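Local structure of protoporphyrinogen oxidase (Exiguobacterium sibiricum, 3LOV) at residues 54-59 and 228-233; 60-65 and 80-85. The protein binds FAD and probably oxidises coproporphyrinogen III to coproporphyrin III with molecular oxygen, a step in coproporphyrin-dependent heme b biosynthesis. All coordinates share one frame; numbering follows the deposited sequence.

The two interactions, with centres about 8 Å apart, follow one run of chain past the flavin: 54-59 leads straight into 60-65, and each of these segments touches FAD, P59 on the ring face and S61 at the pyrimidine edge. Strand 228-231 joins them. It supplies the partner segment of interaction 1 and is the middle strand of the small antiparallel sheet whose outer strands, 62-63 and 82-84, meet in interaction 2. Segments 228-233 and 80-85 are joined by polar contacts at both ends: E232 N lies 2.7 Å from K81 O and F228 N lies 2.8 Å from N85 OD1, both probable hydrogen bonds. Between them, L229 CD2 packs 3.3 Å from V83 O.

Interaction 1 (54-59 and 228-233); sequences TIERGP and FLSLET. With FAD (flavin-adenine dinucleotide), chain B.
E56 and S230 face each other across a single water molecule. Their polar ends, E56 OE2 and S230 OG, are 4.0 Å apart, too far to bond directly, and the water fills the gap by donating to both, at 2.8 Å to E56 OE2 and 2.9 Å to S230 OG. The E56 side chain starts toward strand 228-231; its bend at chi2 (-65°) sets where the carboxylate ends, with OE2 on the water. S230 suits the other side because a hydroxyl can accept from the water while donating to D60 O. Further along, T54 adds a looser van der Waals touch of a methyl on backbone atoms: its CG2, lying anti to the backbone N, comes within 3.9 Å of E232 O and also rests against the carbonyl carbon of T233.

Both carboxylate oxygens of the buried E56 are engaged. OE1 pairs with T47 OG1, while OE2 also bonds L235 N at the start of helix 235-245, a setting that would probably favour the negative charge.

At the far end, P59, part of the FAD pocket, lies over the face of the flavin, with P59 CB 3.5 Å from FAD C4X and P59 CA 3.4 Å from FAD N5. Its ring also reaches the ribityl chain, P59 CG lying 3.4 Å from FAD O2'. The compact, apolar proline ring can lie close over the flavin, with CB the side-chain atom nearest the ring system. G58, lacking a CB, leaves room for the proline CD; R361 NH1 grips G58 O.

The contact brings the chain leading into the FAD pocket, from the hairpin of strands 47-48 and 55-56, against the end of strand 228-231, where the chain turns into helix 235-245; W350 and H352 pack against it from a loop.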
loop_
_atom_site.group_PDB
_atom_site.type_symbol
_atom_site.label_atom_id
_atom_site.label_comp_id
_atom_site.label_asym_id
_atom_site.label_seq_id
_atom_site.Cartn_x
_atom_site.Cartn_y
_atom_site.Cartn_z
ATOM N N THR A 54 13.675 9.840 -12.428
ATOM C CA THR A 54 13.398 9.393 -11.044
ATOM C C THR A 54 12.038 8.654 -11.066
ATOM O O THR A 54 10.957 9.254 -10.983
ATOM C CB THR A 54 13.380 10.564 -10.020
ATOM O OG1 THR A 54 14.581 11.339 -10.146
ATOM C CG2 THR A 54 13.262 10.076 -8.580
ATOM N N ILE A 55 12.099 7.345 -11.218
ATOM C CA ILE A 55 10.902 6.539 -11.483
ATOM C C ILE A 55 10.803 5.480 -10.396
ATOM O O ILE A 55 11.749 4.728 -10.197
ATOM C CB ILE A 55 10.999 5.897 -12.872
ATOM C CG1 ILE A 55 10.952 6.972 -13.968
ATOM C CG2 ILE A 55 9.866 4.893 -13.109
ATOM C CD1 ILE A 55 11.348 6.452 -15.353
ATOM N N GLU A 56 9.670 5.431 -9.695
ATOM C CA GLU A 56 9.505 4.490 -8.568
ATOM C C GLU A 56 9.214 3.070 -9.056
ATOM O O GLU A 56 8.436 2.882 -9.975
ATOM C CB GLU A 56 8.412 4.968 -7.587
ATOM C CG GLU A 56 8.695 6.356 -6.974
ATOM C CD GLU A 56 9.916 6.382 -6.089
ATOM O OE1 GLU A 56 10.447 5.299 -5.772
ATOM O OE2 GLU A 56 10.336 7.496 -5.677
ATOM N N ARG A 57 9.893 2.087 -8.478
ATOM C CA ARG A 57 9.678 0.699 -8.824
ATOM C C ARG A 57 8.624 0.063 -7.961
ATOM O O ARG A 57 7.975 -0.867 -8.393
ATOM C CB ARG A 57 10.951 -0.114 -8.699
ATOM C CG ARG A 57 11.964 0.140 -9.812
ATOM C CD ARG A 57 13.083 -0.861 -9.614
ATOM N NE ARG A 57 14.185 -0.722 -10.534
ATOM C CZ ARG A 57 14.502 -1.575 -11.491
ATOM N NH1 ARG A 57 13.757 -2.641 -11.739
ATOM N NH2 ARG A 57 15.571 -1.335 -12.229
ATOM N N GLY A 58 8.488 0.539 -6.728
ATOM C CA GLY A 58 7.456 0.076 -5.790
ATOM C C GLY A 58 6.452 1.167 -5.441
ATOM O O GLY A 58 5.852 1.759 -6.316
ATOM N N PRO A 59 6.241 1.429 -4.154
ATOM C CA PRO A 59 5.397 2.581 -3.778
ATOM C C PRO A 59 5.893 3.882 -4.455
ATOM O O PRO A 59 7.099 4.115 -4.540
ATOM C CB PRO A 59 5.613 2.723 -2.269
ATOM C CG PRO A 59 6.209 1.476 -1.798
ATOM C CD PRO A 59 6.862 0.782 -2.998
ATOM N N PHE A 228 -1.309 13.264 -2.279
ATOM C CA PHE A 228 -0.124 12.403 -2.097
ATOM C C PHE A 228 1.214 13.169 -2.066
ATOM O O PHE A 228 1.348 14.193 -2.721
ATOM C CB PHE A 228 -0.073 11.316 -3.196
ATOM C CG PHE A 228 -1.290 10.403 -3.212
ATOM C CD1 PHE A 228 -1.322 9.251 -2.434
ATOM C CD2 PHE A 228 -2.414 10.731 -3.970
ATOM C CE1 PHE A 228 -2.454 8.411 -2.417
ATOM C CE2 PHE A 228 -3.552 9.901 -3.958
ATOM C CZ PHE A 228 -3.559 8.729 -3.186
ATOM N N LEU A 229 2.187 12.637 -1.306
ATOM C CA LEU A 229 3.555 13.180 -1.224
ATOM C C LEU A 229 4.569 12.156 -1.674
ATOM O O LEU A 229 4.464 10.983 -1.274
ATOM C CB LEU A 229 3.902 13.561 0.232
ATOM C CG LEU A 229 3.180 14.797 0.783
ATOM C CD1 LEU A 229 3.416 14.918 2.287
ATOM C CD2 LEU A 229 3.641 16.063 -0.020
ATOM N N SER A 230 5.542 12.596 -2.480
ATOM C CA SER A 230 6.753 11.854 -2.699
ATOM C C SER A 230 7.953 12.766 -2.481
ATOM O O SER A 230 7.817 13.844 -1.952
ATOM C CB SER A 230 6.798 11.266 -4.086
ATOM O OG SER A 230 7.818 10.262 -4.144
ATOM N N LEU A 231 9.131 12.311 -2.871
ATOM C CA LEU A 231 10.327 13.125 -2.800
ATOM C C LEU A 231 10.944 13.290 -4.184
ATOM O O LEU A 231 11.029 12.340 -4.981
ATOM C CB LEU A 231 11.360 12.507 -1.842
ATOM C CG LEU A 231 10.922 12.304 -0.386
ATOM C CD1 LEU A 231 11.907 11.354 0.288
ATOM C CD2 LEU A 231 10.842 13.620 0.446
ATOM N N GLU A 232 11.460 14.503 -4.395
ATOM C CA GLU A 232 12.089 14.910 -5.636
ATOM C C GLU A 232 13.253 14.000 -5.944
ATOM O O GLU A 232 13.542 13.697 -7.095
ATOM C CB GLU A 232 12.598 16.367 -5.490
ATOM C CG GLU A 232 13.006 17.053 -6.801
ATOM C CD GLU A 232 14.279 16.497 -7.406
ATOM O OE1 GLU A 232 15.248 16.215 -6.667
ATOM O OE2 GLU A 232 14.312 16.337 -8.638
ATOM N N THR A 233 13.934 13.566 -4.901
ATOM C CA THR A 233 15.109 12.743 -5.031
ATOM C C THR A 233 14.713 11.266 -4.994
ATOM O O THR A 233 15.567 10.415 -4.960
ATOM C CB THR A 233 16.086 13.034 -3.870
ATOM O OG1 THR A 233 15.345 13.071 -2.649
ATOM C CG2 THR A 233 16.761 14.398 -4.065
HETATM P PA FAD B . 9.273 -4.904 3.040
HETATM O O1A FAD B . 9.463 -3.660 2.240
HETATM O O2A FAD B . 8.719 -6.106 2.370
HETATM O O5B FAD B . 10.669 -5.290 3.701
HETATM C C5B FAD B . 10.923 -6.552 4.260
HETATM C C4B FAD B . 12.443 -6.698 4.403
HETATM O O4B FAD B . 12.769 -7.870 5.155
HETATM C C3B FAD B . 13.106 -6.786 3.043
HETATM O O3B FAD B . 14.237 -5.937 2.955
HETATM C C2B FAD B . 13.461 -8.259 2.984
HETATM O O2B FAD B . 14.595 -8.518 2.235
HETATM C C1B FAD B . 13.726 -8.597 4.436
HETATM N N9A FAD B . 13.615 -10.021 4.789
HETATM C C8A FAD B . 12.785 -11.019 4.328
HETATM N N7A FAD B . 13.063 -12.184 4.967
HETATM C C5A FAD B . 14.083 -11.936 5.844
HETATM C C6A FAD B . 14.772 -12.718 6.774
HETATM N N6A FAD B . 14.457 -13.995 6.971
HETATM N N1A FAD B . 15.785 -12.151 7.530
HETATM C C2A FAD B . 16.087 -10.817 7.404
HETATM N N3A FAD B . 15.385 -10.037 6.503
HETATM C C4A FAD B . 14.427 -10.592 5.732
HETATM N N1 FAD B . 2.423 2.114 0.289
HETATM C C2 FAD B . 2.207 3.462 0.206
HETATM O O2 FAD B . 2.139 4.154 1.230
HETATM N N3 FAD B . 2.040 4.047 -1.024
HETATM C C4 FAD B . 2.061 3.334 -2.168
HETATM O O4 FAD B . 1.939 3.922 -3.226
HETATM C C4X FAD B . 2.242 1.968 -2.114
HETATM N N5 FAD B . 2.313 1.236 -3.289
HETATM C C5X FAD B . 2.520 -0.143 -3.203
HETATM C C6 FAD B . 2.556 -0.911 -4.372
HETATM C C7 FAD B . 2.761 -2.299 -4.300
HETATM C C7M FAD B . 2.808 -3.116 -5.558
HETATM C C8 FAD B . 2.970 -2.924 -3.057
HETATM C C8M FAD B . 3.182 -4.422 -2.931
HETATM C C9 FAD B . 2.951 -2.168 -1.889
HETATM C C9A FAD B . 2.721 -0.775 -1.943
HETATM N N10 FAD B . 2.700 -0.012 -0.769
HETATM C C10 FAD B . 2.450 1.363 -0.866
HETATM C "C1'" FAD B . 2.881 -0.602 0.609
HETATM C "C2'" FAD B . 4.363 -0.438 1.026
HETATM O "O2'" FAD B . 5.146 -1.162 0.152
HETATM C "C3'" FAD B . 4.648 -0.924 2.454
HETATM O "O3'" FAD B . 4.089 0.060 3.315
HETATM C "C4'" FAD B . 6.144 -1.061 2.835
HETATM O "O4'" FAD B . 7.045 -1.255 1.762
HETATM C "C5'" FAD B . 6.375 -2.245 3.755
HETATM O "O5'" FAD B . 7.712 -2.231 4.188
HETATM P P FAD B . 8.194 -3.331 5.212
HETATM O O1P FAD B . 7.146 -3.657 6.244
HETATM O O2P FAD B . 9.579 -3.074 5.754
HETATM O O3P FAD B . 8.301 -4.684 4.299
HETATM O O HOH W 1 9.173 9.784 -6.678
#

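Interaction 2 (60-65 and 80-85); sequences DSYVAR and EKLVRN. With FAD (flavin-adenine dinucleotide), chain B.
Y62 and L82 cross at about a right angle, meeting where the phenol ends. L82 CD2 approaches the ring obliquely and lies 3.6 Å from Y62 OH. The first torsion of Y62 (chi1 68°) places CG between the backbone N and carbonyl carbon, from where the long ring reaches the leucine. Tyrosine fits because the buried ring is apolar along its length yet carries a hydroxyl that hydrogen-bonds T70 OG1; the branched leucine supplies a methyl to cover that end.

A second, looser touch pairs A64 with R84: the short alanine offers only a methyl, and A64 CB sits at the edge of the guanidinium, near its plane, 4.2 Å from R84 NH1, a van der Waals contact. R84 leaves its backbone pointing away from 60-65, and its chain, extended from CG to NE, ends with NH1 beside A64.

At the start of 60-65 two FAD-binding residues, D60 and S61, meet the flavin. FAD N3 donates a weak hydrogen bond to S61 O, 2.7 Å long but bent to 127° at the hydrogen. S61 OG donates to D60 OD1 at 2.8 Å, from 48° above the carboxylate plane. The other oxygen, OD2, takes a salt bridge from K349 NZ and a hydrogen bond from W350 NE1, holding D60 beside the cofactor.

D60 and S61 thus lead into an edge strand of a three-stranded antiparallel sheet in the flavin-containing amine oxidoreductase region. Its middle strand, 228-231, bonds to both segments, L229 packing against Y62, A64 and R84. Helix 68-75, connecting 62-63 to 82-84, covers Y62 and L82 through I73.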
loop_
_atom_site.group_PDB
_atom_site.type_symbol
_atom_site.label_atom_id
_atom_site.label_comp_id
_atom_site.label_asym_id
_atom_site.label_seq_id
_atom_site.Cartn_x
_atom_site.Cartn_y
_atom_site.Cartn_z
ATOM N N ASP A 60 4.999 4.712 -4.966
ATOM C CA ASP A 60 5.470 5.959 -5.556
ATOM C C ASP A 60 5.297 7.145 -4.623
ATOM O O ASP A 60 5.903 8.193 -4.839
ATOM C CB ASP A 60 4.875 6.192 -6.964
ATOM C CG ASP A 60 3.437 6.684 -6.955
ATOM O OD1 ASP A 60 2.748 6.535 -5.934
ATOM O OD2 ASP A 60 3.014 7.240 -7.993
ATOM N N SER A 61 4.477 6.983 -3.589
ATOM C CA SER A 61 4.080 8.110 -2.755
ATOM C C SER A 61 3.358 7.607 -1.514
ATOM O O SER A 61 3.241 6.407 -1.315
ATOM C CB SER A 61 3.170 9.048 -3.570
ATOM O OG SER A 61 1.981 8.402 -3.992
ATOM N N TYR A 62 2.904 8.532 -0.680
ATOM C CA TYR A 62 2.155 8.241 0.532
ATOM C C TYR A 62 1.097 9.314 0.752
ATOM O O TYR A 62 1.230 10.420 0.252
ATOM C CB TYR A 62 3.061 8.105 1.759
ATOM C CG TYR A 62 3.763 9.391 2.226
ATOM C CD1 TYR A 62 5.012 9.764 1.733
ATOM C CD2 TYR A 62 3.154 10.216 3.153
ATOM C CE1 TYR A 62 5.633 10.946 2.156
ATOM C CE2 TYR A 62 3.740 11.383 3.571
ATOM C CZ TYR A 62 4.964 11.745 3.083
ATOM O OH TYR A 62 5.470 12.884 3.552
ATOM N N VAL A 63 0.050 8.960 1.497
ATOM C CA VAL A 63 -1.059 9.866 1.844
ATOM C C VAL A 63 -0.597 10.959 2.801
ATOM O O VAL A 63 -0.189 10.665 3.949
ATOM C CB VAL A 63 -2.224 9.095 2.526
ATOM C CG1 VAL A 63 -3.326 10.053 3.007
ATOM C CG2 VAL A 63 -2.784 8.027 1.579
ATOM N N ALA A 64 -0.656 12.224 2.353
ATOM C CA ALA A 64 -0.105 13.345 3.123
ATOM C C ALA A 64 -0.726 13.436 4.498
ATOM O O ALA A 64 -0.062 13.828 5.427
ATOM C CB ALA A 64 -0.298 14.706 2.342
ATOM N N ARG A 65 -1.996 13.043 4.625
ATOM C CA ARG A 65 -2.740 13.171 5.884
ATOM C C ARG A 65 -2.095 12.314 6.950
ATOM O O ARG A 65 -2.214 12.601 8.131
ATOM C CB ARG A 65 -4.201 12.761 5.660
ATOM C CG ARG A 65 -5.126 12.974 6.835
ATOM N N GLU A 80 12.753 19.547 2.309
ATOM C CA GLU A 80 12.891 20.396 1.115
ATOM C C GLU A 80 12.656 19.656 -0.211
ATOM O O GLU A 80 12.448 20.297 -1.219
ATOM C CB GLU A 80 14.257 21.081 1.084
ATOM C CG GLU A 80 15.416 20.119 0.940
ATOM C CD GLU A 80 16.754 20.802 1.146
ATOM O OE1 GLU A 80 16.752 22.023 1.411
ATOM O OE2 GLU A 80 17.796 20.131 1.037
ATOM N N LYS A 81 12.662 18.314 -0.191
ATOM C CA LYS A 81 12.440 17.501 -1.386
ATOM C C LYS A 81 11.000 17.033 -1.568
ATOM O O LYS A 81 10.683 16.343 -2.507
ATOM C CB LYS A 81 13.359 16.282 -1.322
ATOM C CG LYS A 81 14.829 16.613 -1.081
ATOM C CD LYS A 81 15.386 17.566 -2.149
ATOM C CE LYS A 81 16.861 17.843 -1.912
ATOM N NZ LYS A 81 17.390 18.712 -2.972
ATOM N N LEU A 82 10.128 17.413 -0.679
ATOM C CA LEU A 82 8.754 16.946 -0.713
ATOM C C LEU A 82 8.059 17.548 -1.930
ATOM O O LEU A 82 8.151 18.753 -2.176
ATOM C CB LEU A 82 7.990 17.339 0.556
ATOM C CG LEU A 82 8.221 16.506 1.816
ATOM C CD1 LEU A 82 7.764 17.186 3.075
ATOM C CD2 LEU A 82 7.548 15.144 1.695
ATOM N N VAL A 83 7.372 16.704 -2.681
ATOM C CA VAL A 83 6.586 17.149 -3.785
ATOM C C VAL A 83 5.215 16.526 -3.630
ATOM O O VAL A 83 5.045 15.495 -2.968
ATOM C CB VAL A 83 7.253 16.816 -5.114
ATOM C CG1 VAL A 83 8.452 17.806 -5.370
ATOM C CG2 VAL A 83 7.753 15.334 -5.151
ATOM N N ARG A 84 4.231 17.206 -4.198
ATOM C CA ARG A 84 2.882 16.697 -4.294
ATOM C C ARG A 84 2.552 16.249 -5.707
ATOM O O ARG A 84 3.159 16.694 -6.701
ATOM C CB ARG A 84 1.917 17.789 -3.918
ATOM C CG ARG A 84 2.058 18.262 -2.523
ATOM C CD ARG A 84 0.878 19.154 -2.229
ATOM N NE ARG A 84 1.145 19.921 -1.042
ATOM C CZ ARG A 84 0.850 19.541 0.192
ATOM N NH1 ARG A 84 0.263 18.362 0.435
ATOM N NH2 ARG A 84 1.155 20.354 1.191
ATOM N N ASN A 85 1.593 15.337 -5.781
ATOM C CA ASN A 85 1.108 14.847 -7.034
ATOM C C ASN A 85 0.236 15.875 -7.740
ATOM O O ASN A 85 -0.494 16.614 -7.099
ATOM C CB ASN A 85 0.345 13.539 -6.852
ATOM C CG ASN A 85 -0.975 13.715 -6.193
ATOM O OD1 ASN A 85 -1.071 13.905 -4.973
ATOM N ND2 ASN A 85 -2.025 13.636 -6.985
HETATM P PA FAD B . 9.273 -4.904 3.040
HETATM O O1A FAD B . 9.463 -3.660 2.240
HETATM O O2A FAD B . 8.719 -6.106 2.370
HETATM O O5B FAD B . 10.669 -5.290 3.701
HETATM C C5B FAD B . 10.923 -6.552 4.260
HETATM C C4B FAD B . 12.443 -6.698 4.403
HETATM O O4B FAD B . 12.769 -7.870 5.155
HETATM C C3B FAD B . 13.106 -6.786 3.043
HETATM O O3B FAD B . 14.237 -5.937 2.955
HETATM C C2B FAD B . 13.461 -8.259 2.984
HETATM O O2B FAD B . 14.595 -8.518 2.235
HETATM C C1B FAD B . 13.726 -8.597 4.436
HETATM N N9A FAD B . 13.615 -10.021 4.789
HETATM C C8A FAD B . 12.785 -11.019 4.328
HETATM N N7A FAD B . 13.063 -12.184 4.967
HETATM C C5A FAD B . 14.083 -11.936 5.844
HETATM C C6A FAD B . 14.772 -12.718 6.774
HETATM N N6A FAD B . 14.457 -13.995 6.971
HETATM N N1A FAD B . 15.785 -12.151 7.530
HETATM C C2A FAD B . 16.087 -10.817 7.404
HETATM N N3A FAD B . 15.385 -10.037 6.503
HETATM C C4A FAD B . 14.427 -10.592 5.732
HETATM N N1 FAD B . 2.423 2.114 0.289
HETATM C C2 FAD B . 2.207 3.462 0.206
HETATM O O2 FAD B . 2.139 4.154 1.230
HETATM N N3 FAD B . 2.040 4.047 -1.024
HETATM C C4 FAD B . 2.061 3.334 -2.168
HETATM O O4 FAD B . 1.939 3.922 -3.226
HETATM C C4X FAD B . 2.242 1.968 -2.114
HETATM N N5 FAD B . 2.313 1.236 -3.289
HETATM C C5X FAD B . 2.520 -0.143 -3.203
HETATM C C6 FAD B . 2.556 -0.911 -4.372
HETATM C C7 FAD B . 2.761 -2.299 -4.300
HETATM C C7M FAD B . 2.808 -3.116 -5.558
HETATM C C8 FAD B . 2.970 -2.924 -3.057
HETATM C C8M FAD B . 3.182 -4.422 -2.931
HETATM C C9 FAD B . 2.951 -2.168 -1.889
HETATM C C9A FAD B . 2.721 -0.775 -1.943
HETATM N N10 FAD B . 2.700 -0.012 -0.769
HETATM C C10 FAD B . 2.450 1.363 -0.866
HETATM C "C1'" FAD B . 2.881 -0.602 0.609
HETATM C "C2'" FAD B . 4.363 -0.438 1.026
HETATM O "O2'" FAD B . 5.146 -1.162 0.152
HETATM C "C3'" FAD B . 4.648 -0.924 2.454
HETATM O "O3'" FAD B . 4.089 0.060 3.315
HETATM C "C4'" FAD B . 6.144 -1.061 2.835
HETATM O "O4'" FAD B . 7.045 -1.255 1.762
HETATM C "C5'" FAD B . 6.375 -2.245 3.755
HETATM O "O5'" FAD B . 7.712 -2.231 4.188
HETATM P P FAD B . 8.194 -3.331 5.212
HETATM O O1P FAD B . 7.146 -3.657 6.244
HETATM O O2P FAD B . 9.579 -3.074 5.754
HETATM O O3P FAD B . 8.301 -4.684 4.299
#